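Local coordinates for tail fiber protein (Pseudomonas aeruginosa, PDB 6CL6) that probably recognises the surface of target bacteria as the trimeric receptor-binding fibre of an R2 pyocin, a contractile injection system, at residues Met143-Thr154 / Val166-Ala175. Sequence-based numbering, arbitrary orientation.
Sequences MVTSGWWSQSFT and VRAGLLHVYA. With EDO (1,2-ethanediol), chain K.
Trp148 and His172 lie side by side on one tightly packed face of the sheet, a non-hydrogen-bonded antiparallel pair. Trp148 CB sits over one face of the imidazole, 3.9 Å from the centroid of the His172 ring, a CH-pi contact; the indole and imidazole planes are nearly parallel but slid apart. With chi1 at 57°, the indole CG lies between backbone N and carbonyl carbon, and Leu170 CD1 comes in at the indole edge, near the ring plane, 3.4 Å from Trp148 CE3. This face turns to the trimer: the His172 ring packs edge-to-face with Tyr174 of the second subunit, which also covers Leu170. Strands 147-151 and 169-175 are neighbours in a mixed sheet of one globular domain along the fibre, laced by six backbone hydrogen bonds. Beyond the ladder, Ser146 OG accepts a hydrogen bond from Ala175 N and also bonds Lys128 O of the third subunit. The other face is packed too: Val173 is wedged between Met143, Thr145 O and the Trp149 ring, CG2 of Val173 lying 3.8 Å from Trp149 CZ3, and Met143 CE lies over the centre of one face of that indole. The loose, solvent side is the end with exposed Val166, where Thr154 OG1 accepts a hydrogen bond from Ala168 N.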
ATOM      1  N   MET A 143      -3.640 -41.239  -2.482  1.00 17.03           N
ATOM      2  CA  MET A 143      -4.851 -41.202  -1.660  1.00 22.02           C
ATOM      3  C   MET A 143      -6.025 -40.885  -2.583  1.00 10.10           C
ATOM      4  O   MET A 143      -6.437 -39.734  -2.758  1.00 10.59           O
ATOM      5  CB  MET A 143      -4.695 -40.187  -0.545  1.00 17.85           C
ATOM      6  CG  MET A 143      -3.506 -40.446   0.363  1.00 13.51           C
ATOM      7  SD  MET A 143      -3.542 -42.027   1.232  1.00 15.36           S
ATOM      8  CE  MET A 143      -4.926 -41.736   2.356  1.00 17.86           C
ATOM      9  N   VAL A 144      -6.554 -41.949  -3.208  1.00 10.81           N
ATOM     10  CA  VAL A 144      -7.519 -41.772  -4.297  1.00 13.18           C
ATOM     11  C   VAL A 144      -8.869 -42.409  -3.982  1.00 24.91           C
ATOM     12  O   VAL A 144      -9.668 -42.638  -4.874  1.00 13.91           O
ATOM     13  CB  VAL A 144      -6.948 -42.331  -5.613  1.00 15.19           C
ATOM     14  CG1 VAL A 144      -5.781 -41.451  -6.100  1.00 21.11           C
ATOM     15  CG2 VAL A 144      -6.470 -43.762  -5.423  1.00 15.25           C
ATOM     16  N   THR A 145      -9.122 -42.723  -2.731  1.00 16.69           N
ATOM     17  CA  THR A 145     -10.421 -43.254  -2.308  1.00 22.22           C
ATOM     18  C   THR A 145     -11.065 -42.322  -1.281  1.00 20.72           C
ATOM     19  O   THR A 145     -10.378 -41.712  -0.458  1.00 16.23           O
ATOM     20  CB  THR A 145     -10.284 -44.697  -1.740  1.00 19.90           C
ATOM     21  OG1 THR A 145      -9.717 -44.669  -0.443  1.00 24.85           O
ATOM     22  CG2 THR A 145      -9.412 -45.531  -2.647  1.00 18.27           C
ATOM     23  N   SER A 146     -12.384 -42.193  -1.358  1.00 16.61           N
ATOM     24  CA  SER A 146     -13.080 -41.200  -0.539  1.00 14.15           C
ATOM     25  C   SER A 146     -12.883 -41.462   0.939  1.00 16.51           C
ATOM     26  O   SER A 146     -12.876 -42.606   1.381  1.00 14.15           O
ATOM     27  CB  SER A 146     -14.569 -41.217  -0.871  1.00 10.13           C
ATOM     28  OG  SER A 146     -14.828 -40.734  -2.137  1.00 11.79           O
ATOM     29  N   GLY A 147     -12.749 -40.392   1.707  1.00  9.33           N
ATOM     30  CA  GLY A 147     -12.547 -40.501   3.148  1.00 14.86           C
ATOM     31  C   GLY A 147     -11.801 -39.305   3.706  1.00  9.11           C
ATOM     32  O   GLY A 147     -11.627 -38.282   3.038  1.00 11.21           O
ATOM     33  N   TRP A 148     -11.399 -39.423   4.956  1.00 11.43           N
ATOM     34  CA  TRP A 148     -10.563 -38.392   5.528  1.00  9.17           C
ATOM     35  C   TRP A 148      -9.500 -39.042   6.409  1.00  9.80           C
ATOM     36  O   TRP A 148      -9.751 -40.041   7.076  1.00 15.64           O
ATOM     37  CB  TRP A 148     -11.346 -37.337   6.320  1.00 17.83           C
ATOM     38  CG  TRP A 148     -12.197 -37.814   7.438  1.00  8.87           C
ATOM     39  CD1 TRP A 148     -13.291 -38.608   7.344  1.00 14.13           C
ATOM     40  CD2 TRP A 148     -12.063 -37.484   8.818  1.00 10.71           C
ATOM     41  NE1 TRP A 148     -13.843 -38.802   8.584  1.00 13.71           N
ATOM     42  CE2 TRP A 148     -13.111 -38.120   9.507  1.00 14.55           C
ATOM     43  CE3 TRP A 148     -11.158 -36.702   9.544  1.00 16.96           C
ATOM     44  CZ2 TRP A 148     -13.276 -38.006  10.869  1.00 13.41           C
ATOM     45  CZ3 TRP A 148     -11.317 -36.586  10.894  1.00 13.65           C
ATOM     46  CH2 TRP A 148     -12.364 -37.255  11.546  1.00 16.95           C
ATOM     47  N   TRP A 149      -8.328 -38.419   6.426  1.00 10.72           N
ATOM     48  CA  TRP A 149      -7.144 -38.943   7.073  1.00 13.99           C
ATOM     49  C   TRP A 149      -6.416 -37.820   7.803  1.00  9.95           C
ATOM     50  O   TRP A 149      -6.444 -36.658   7.381  1.00 12.46           O
ATOM     51  CB  TRP A 149      -6.194 -39.605   6.061  1.00 13.67           C
ATOM     52  CG  TRP A 149      -6.635 -40.893   5.540  1.00 10.21           C
ATOM     53  CD1 TRP A 149      -6.250 -42.122   5.968  1.00 13.69           C
ATOM     54  CD2 TRP A 149      -7.546 -41.114   4.455  1.00 11.92           C
ATOM     55  NE1 TRP A 149      -6.873 -43.086   5.223  1.00 11.28           N
ATOM     56  CE2 TRP A 149      -7.689 -42.490   4.303  1.00 19.41           C
ATOM     57  CE3 TRP A 149      -8.250 -40.279   3.601  1.00  9.69           C
ATOM     58  CZ2 TRP A 149      -8.523 -43.057   3.320  1.00 12.97           C
ATOM     59  CZ3 TRP A 149      -9.081 -40.826   2.646  1.00 15.59           C
ATOM     60  CH2 TRP A 149      -9.221 -42.208   2.521  1.00 14.97           C
ATOM     61  N   SER A 150      -5.725 -38.194   8.872  1.00 18.55           N
ATOM     62  CA  SER A 150      -5.025 -37.252   9.718  1.00 13.18           C
ATOM     63  C   SER A 150      -3.529 -37.476   9.655  1.00 12.77           C
ATOM     64  O   SER A 150      -3.055 -38.593   9.858  1.00 13.02           O
ATOM     65  CB  SER A 150      -5.475 -37.385  11.185  1.00 10.98           C
ATOM     66  OG  SER A 150      -4.870 -36.426  11.999  1.00 25.32           O
ATOM     67  N   GLN A 151      -2.785 -36.406   9.406  1.00  9.74           N
ATOM     68  CA  GLN A 151      -1.336 -36.417   9.540  1.00  9.98           C
ATOM     69  C   GLN A 151      -1.023 -35.675  10.828  1.00  9.46           C
ATOM     70  O   GLN A 151      -1.173 -34.443  10.905  1.00 13.95           O
ATOM     71  CB  GLN A 151      -0.637 -35.772   8.342  1.00 12.86           C
ATOM     72  CG  GLN A 151       0.880 -35.654   8.495  1.00 19.65           C
ATOM     73  CD  GLN A 151       1.548 -37.004   8.783  1.00 18.48           C
ATOM     74  OE1 GLN A 151       1.846 -37.340   9.927  1.00 13.67           O
ATOM     75  NE2 GLN A 151       1.760 -37.791   7.731  1.00 12.93           N
ATOM     76  N   SER A 152      -0.617 -36.418  11.836  1.00 14.09           N
ATOM     77  CA  SER A 152      -0.361 -35.854  13.154  1.00 12.99           C
ATOM     78  C   SER A 152       1.057 -35.355  13.325  1.00 16.99           C
ATOM     79  O   SER A 152       1.378 -34.806  14.378  1.00 11.78           O
ATOM     80  CB  SER A 152      -0.716 -36.893  14.208  1.00 13.90           C
ATOM     81  OG  SER A 152      -2.093 -37.241  14.090  1.00 16.16           O
ATOM     82  N   PHE A 153       1.917 -35.509  12.319  1.00 12.82           N
ATOM     83  CA  PHE A 153       3.329 -35.193  12.479  1.00  9.50           C
ATOM     84  C   PHE A 153       3.823 -34.362  11.306  1.00 13.50           C
ATOM     85  O   PHE A 153       3.830 -34.826  10.175  1.00 13.48           O
ATOM     86  CB  PHE A 153       4.165 -36.476  12.602  1.00 13.71           C
ATOM     87  CG  PHE A 153       3.868 -37.277  13.826  1.00 15.72           C
ATOM     88  CD1 PHE A 153       2.861 -38.220  13.814  1.00 12.85           C
ATOM     89  CD2 PHE A 153       4.603 -37.069  15.006  1.00 15.38           C
ATOM     90  CE1 PHE A 153       2.572 -38.968  14.945  1.00 25.26           C
ATOM     91  CE2 PHE A 153       4.316 -37.794  16.147  1.00 15.39           C
ATOM     92  CZ  PHE A 153       3.296 -38.749  16.116  1.00  8.49           C
ATOM     93  N   THR A 154       4.250 -33.137  11.585  1.00 11.85           N
ATOM     94  CA  THR A 154       4.839 -32.317  10.535  1.00  7.32           C
ATOM     95  C   THR A 154       6.020 -33.018   9.869  1.00 12.22           C
ATOM     96  O   THR A 154       6.180 -32.931   8.657  1.00 16.61           O
ATOM     97  CB  THR A 154       5.232 -30.965  11.124  1.00 15.32           C
ATOM     98  OG1 THR A 154       4.031 -30.190  11.328  1.00 15.56           O
ATOM     99  CG2 THR A 154       6.174 -30.207  10.216  1.00 20.09           C
ATOM    100  N   VAL A 166       4.432 -28.295   4.410  1.00 12.66           N
ATOM    101  CA  VAL A 166       5.049 -29.204   5.382  1.00 12.98           C
ATOM    102  C   VAL A 166       4.459 -28.906   6.747  1.00 16.27           C
ATOM    103  O   VAL A 166       5.014 -28.107   7.518  1.00 12.41           O
ATOM    104  CB  VAL A 166       6.578 -29.103   5.368  1.00 20.11           C
ATOM    105  CG1 VAL A 166       7.197 -30.051   6.403  1.00 14.89           C
ATOM    106  CG2 VAL A 166       7.086 -29.443   3.981  1.00 24.48           C
ATOM    107  N   ARG A 167       3.297 -29.522   7.032  1.00 14.26           N
ATOM    108  CA  ARG A 167       2.574 -29.318   8.273  1.00 14.19           C
ATOM    109  C   ARG A 167       1.683 -30.519   8.517  1.00 14.03           C
ATOM    110  O   ARG A 167       1.099 -31.075   7.578  1.00  8.99           O
ATOM    111  CB  ARG A 167       1.677 -28.063   8.266  1.00 16.96           C
ATOM    112  CG  ARG A 167       2.348 -26.758   8.122  1.00 21.10           C
ATOM    113  CD  ARG A 167       2.965 -26.264   9.416  1.00 18.34           C
ATOM    114  NE  ARG A 167       3.225 -24.802   9.328  1.00 17.74           N
ATOM    115  CZ  ARG A 167       4.158 -24.264   8.564  1.00 19.14           C
ATOM    116  NH1 ARG A 167       4.908 -25.019   7.790  1.00 23.44           N
ATOM    117  NH2 ARG A 167       4.326 -22.952   8.541  1.00 30.81           N
ATOM    118  N   ALA A 168       1.558 -30.909   9.784  1.00 12.04           N
ATOM    119  CA  ALA A 168       0.453 -31.773  10.186  1.00 13.14           C
ATOM    120  C   ALA A 168      -0.864 -31.148   9.723  1.00 12.18           C
ATOM    121  O   ALA A 168      -0.979 -29.931   9.575  1.00 13.53           O
ATOM    122  CB  ALA A 168       0.472 -31.948  11.700  1.00 13.15           C
ATOM    123  N   GLY A 169      -1.860 -31.982   9.480  1.00 10.16           N
ATOM    124  CA  GLY A 169      -3.113 -31.468   8.949  1.00 12.98           C
ATOM    125  C   GLY A 169      -4.107 -32.553   8.640  1.00 12.57           C
ATOM    126  O   GLY A 169      -3.846 -33.740   8.807  1.00 14.16           O
ATOM    127  N   LEU A 170      -5.253 -32.109   8.150  1.00 10.85           N
ATOM    128  CA  LEU A 170      -6.376 -32.966   7.805  1.00 10.08           C
ATOM    129  C   LEU A 170      -6.578 -33.061   6.307  1.00 12.73           C
ATOM    130  O   LEU A 170      -6.894 -32.063   5.644  1.00 16.03           O
ATOM    131  CB  LEU A 170      -7.660 -32.439   8.467  1.00  9.98           C
ATOM    132  CG  LEU A 170      -8.810 -33.417   8.526  1.00 11.66           C
ATOM    133  CD1 LEU A 170      -8.470 -34.636   9.337  1.00 19.41           C
ATOM    134  CD2 LEU A 170     -10.018 -32.726   9.099  1.00 18.04           C
ATOM    135  N   LEU A 171      -6.479 -34.284   5.787  1.00 10.30           N
ATOM    136  CA  LEU A 171      -6.755 -34.568   4.388  1.00 10.15           C
ATOM    137  C   LEU A 171      -8.154 -35.105   4.183  1.00 11.41           C
ATOM    138  O   LEU A 171      -8.535 -36.098   4.821  1.00 11.44           O
ATOM    139  CB  LEU A 171      -5.770 -35.591   3.826  1.00  9.19           C
ATOM    140  CG  LEU A 171      -5.985 -36.099   2.408  1.00  6.50           C
ATOM    141  CD1 LEU A 171      -5.635 -34.985   1.415  1.00 11.82           C
ATOM    142  CD2 LEU A 171      -5.138 -37.309   2.118  1.00 11.25           C
ATOM    143  N   HIS A 172      -8.891 -34.483   3.248  1.00  6.92           N
ATOM    144  CA  HIS A 172     -10.145 -35.032   2.749  1.00  9.42           C
ATOM    145  C   HIS A 172      -9.979 -35.488   1.307  1.00  9.63           C
ATOM    146  O   HIS A 172      -9.341 -34.802   0.499  1.00 11.23           O
ATOM    147  CB  HIS A 172     -11.291 -34.021   2.791  1.00  8.35           C
ATOM    148  CG  HIS A 172     -12.017 -33.968   4.087  1.00 11.37           C
ATOM    149  ND1 HIS A 172     -11.618 -33.163   5.127  1.00 14.58           N
ATOM    150  CD2 HIS A 172     -13.138 -34.604   4.513  1.00 18.27           C
ATOM    151  CE1 HIS A 172     -12.459 -33.300   6.140  1.00 18.28           C
ATOM    152  NE2 HIS A 172     -13.377 -34.184   5.798  1.00 18.78           N
ATOM    153  N   VAL A 173     -10.550 -36.639   0.981  1.00 11.29           N
ATOM    154  CA  VAL A 173     -10.590 -37.118  -0.386  1.00  5.04           C
ATOM    155  C   VAL A 173     -12.044 -37.326  -0.777  1.00 13.14           C
ATOM    156  O   VAL A 173     -12.761 -38.099  -0.127  1.00 13.35           O
ATOM    157  CB  VAL A 173      -9.794 -38.415  -0.555  1.00  7.42           C
ATOM    158  CG1 VAL A 173      -9.814 -38.851  -2.026  1.00  7.98           C
ATOM    159  CG2 VAL A 173      -8.393 -38.284  -0.046  1.00  7.69           C
ATOM    160  N   TYR A 174     -12.466 -36.676  -1.851  1.00  8.52           N
ATOM    161  CA  TYR A 174     -13.768 -36.877  -2.475  1.00 11.04           C
ATOM    162  C   TYR A 174     -13.527 -37.495  -3.848  1.00  7.29           C
ATOM    163  O   TYR A 174     -13.337 -36.797  -4.850  1.00 11.20           O
ATOM    164  CB  TYR A 174     -14.560 -35.587  -2.555  1.00 15.76           C
ATOM    165  CG  TYR A 174     -14.598 -34.832  -1.244  1.00 13.50           C
ATOM    166  CD1 TYR A 174     -15.417 -35.242  -0.198  1.00 11.40           C
ATOM    167  CD2 TYR A 174     -13.838 -33.699  -1.066  1.00 29.03           C
ATOM    168  CE1 TYR A 174     -15.465 -34.564   0.968  1.00 14.67           C
ATOM    169  CE2 TYR A 174     -13.878 -33.005   0.108  1.00 13.03           C
ATOM    170  CZ  TYR A 174     -14.703 -33.451   1.135  1.00 21.73           C
ATOM    171  OH  TYR A 174     -14.782 -32.772   2.309  1.00 18.10           O
ATOM    172  N   ALA A 175     -13.570 -38.836  -3.880  1.00 12.41           N
ATOM    173  CA  ALA A 175     -13.304 -39.587  -5.110  1.00 13.88           C
ATOM    174  C   ALA A 175     -14.598 -39.640  -5.929  1.00  8.93           C
ATOM    175  O   ALA A 175     -15.337 -40.642  -5.957  1.00 11.90           O
ATOM    176  CB  ALA A 175     -12.755 -40.963  -4.773  1.00 15.02           C
TER
HETATM  177  C1  EDO K 705       2.625 -31.595  14.599  1.00 35.31           C
HETATM  178  O1  EDO K 705       3.918 -32.006  14.117  1.00 24.12           O
HETATM  179  C2  EDO K 705       2.767 -31.161  16.044  1.00 33.71           C
HETATM  180  O2  EDO K 705       3.626 -30.001  16.082  1.00 31.82           O